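Local structure of glutathione S-transferase 2 (Heligmosomoides polygyrus, 1TW9) at residues K119-D123 and V124-A128. The protein probably conjugates glutathione to electrophilic substrates, as a sigma-type member of the glutathione S-transferase superfamily. Numbering follows the deposited sequence.
Sequences KPKTD and VLLPA. Unlike the reference sequence in segment 119-123: Pro120 (reference Leu).
Pro120 O takes two backbone donors from the following turn, Val124 N at 2.7 Å and Leu125 N at 2.9 Å. The bond from Leu125 spans five residues, and the next one repeats that spacing: Leu126 N reaches Lys121 O at 3.0 Å. Two consecutive i+5 bonds define a pi-type widening of the helix, and the short axes of 119-123 and 124-128 diverge by 25°.

Val124 CG2 lies 3.6 Å from Pro120 O, the same oxygen to which the Val124 amide donates, while Val124 CG1 rests against Asp123 C. Lys121 and Leu126 meet where the turn closes: Leu126 CG packs 3.4 Å from Lys121 O, and Leu126 CD1 stands 4.1 Å from Lys121 CG. The Lys121 side chain crosses that of Leu126, its chi1 of -179° carrying CG away from the backbone N; beyond the bends at chi3 and chi4, NZ forms a salt bridge with Glu173. Pro127, which has no amide hydrogen, brings its ring carbons against the preceding carbonyls, CD 3.5 Å from Thr122 O and CG 3.5 Å from Asp123 O.

This is the first part of helix 119-142 in the all-helical C-terminal domain, where Leu125 packs on Met102 and Tyr174. Because Pro127 has no N-H to give to the turn before, the wider turn is consistent with accommodating its ring; the bonds to Pro120 O and Lys121 O keep the turn before Pro127 linked, while Pro127 N itself contributes none.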
loop_
_atom_site.group_PDB
_atom_site.type_symbol
_atom_site.label_atom_id
_atom_site.label_comp_id
_atom_site.label_asym_id
_atom_site.label_seq_id
_atom_site.Cartn_x
_atom_site.Cartn_y
_atom_site.Cartn_z
ATOM N N LYS A 119 0.957 29.554 5.762
ATOM C CA LYS A 119 1.913 29.508 4.654
ATOM C C LYS A 119 1.881 28.131 3.952
ATOM O O LYS A 119 1.704 28.091 2.727
ATOM C CB LYS A 119 3.322 29.858 5.137
ATOM C CG LYS A 119 4.446 29.632 4.109
ATOM C CD LYS A 119 4.783 30.914 3.330
ATOM C CE LYS A 119 6.189 30.882 2.766
ATOM N NZ LYS A 119 7.134 31.737 3.559
ATOM N N PRO A 120 2.107 27.029 4.685
ATOM C CA PRO A 120 1.828 25.679 4.144
ATOM C C PRO A 120 0.485 25.542 3.382
ATOM O O PRO A 120 0.466 24.936 2.305
ATOM C CB PRO A 120 1.855 24.774 5.387
ATOM C CG PRO A 120 2.755 25.501 6.394
ATOM C CD PRO A 120 2.741 26.958 6.022
ATOM N N LYS A 121 -0.605 26.098 3.923
ATOM C CA LYS A 121 -1.901 26.109 3.228
ATOM C C LYS A 121 -1.701 26.460 1.769
ATOM O O LYS A 121 -1.975 25.672 0.855
ATOM C CB LYS A 121 -2.835 27.143 3.865
ATOM C CG LYS A 121 -4.248 27.283 3.276
ATOM C CD LYS A 121 -4.798 28.712 3.564
ATOM C CE LYS A 121 -6.315 28.787 3.813
ATOM N NZ LYS A 121 -7.191 29.101 2.607
ATOM N N THR A 122 -1.190 27.660 1.556
ATOM C CA THR A 122 -1.082 28.185 0.220
ATOM C C THR A 122 0.091 27.579 -0.560
ATOM O O THR A 122 0.010 27.434 -1.783
ATOM C CB THR A 122 -1.040 29.751 0.242
ATOM O OG1 THR A 122 -0.773 30.244 -1.073
ATOM C CG2 THR A 122 0.106 30.297 1.077
ATOM N N ASP A 123 1.165 27.214 0.131
ATOM C CA ASP A 123 2.361 26.765 -0.566
ATOM C C ASP A 123 2.343 25.280 -0.888
ATOM O O ASP A 123 2.844 24.876 -1.942
ATOM C CB ASP A 123 3.621 27.170 0.203
ATOM C CG ASP A 123 3.920 28.680 0.084
ATOM O OD1 ASP A 123 3.093 29.410 -0.517
ATOM O OD2 ASP A 123 4.950 29.232 0.552
ATOM N N VAL A 124 1.770 24.466 -0.004
ATOM C CA VAL A 124 1.789 23.027 -0.226
ATOM C C VAL A 124 0.380 22.425 -0.312
ATOM O O VAL A 124 0.093 21.676 -1.251
ATOM C CB VAL A 124 2.715 22.255 0.798
ATOM C CG1 VAL A 124 3.896 23.112 1.252
ATOM C CG2 VAL A 124 1.946 21.714 1.990
ATOM N N LEU A 125 -0.499 22.769 0.627
ATOM C CA LEU A 125 -1.798 22.092 0.723
ATOM C C LEU A 125 -2.591 22.241 -0.572
ATOM O O LEU A 125 -3.000 21.256 -1.197
ATOM C CB LEU A 125 -2.621 22.678 1.874
ATOM C CG LEU A 125 -3.665 21.813 2.555
ATOM C CD1 LEU A 125 -4.935 22.615 2.809
ATOM C CD2 LEU A 125 -3.942 20.536 1.844
ATOM N N LEU A 126 -2.834 23.487 -0.958
ATOM C CA LEU A 126 -3.752 23.785 -2.060
ATOM C C LEU A 126 -3.238 23.279 -3.423
ATOM O O LEU A 126 -4.019 22.675 -4.155
ATOM C CB LEU A 126 -4.186 25.262 -2.048
ATOM C CG LEU A 126 -5.003 25.611 -0.770
ATOM C CD1 LEU A 126 -5.336 27.080 -0.718
ATOM C CD2 LEU A 126 -6.306 24.774 -0.556
ATOM N N PRO A 127 -1.962 23.482 -3.776
ATOM C CA PRO A 127 -1.365 22.815 -4.964
ATOM C C PRO A 127 -1.471 21.294 -4.966
ATOM O O PRO A 127 -1.805 20.669 -6.002
ATOM C CB PRO A 127 0.122 23.177 -4.857
ATOM C CG PRO A 127 0.152 24.416 -4.078
ATOM C CD PRO A 127 -1.021 24.425 -3.145
ATOM N N ALA A 128 -1.154 20.704 -3.807
ATOM C CA ALA A 128 -1.198 19.255 -3.664
ATOM C C ALA A 128 -2.593 18.815 -3.888
ATOM O O ALA A 128 -2.813 17.804 -4.603
ATOM C CB ALA A 128 -0.708 18.832 -2.289
#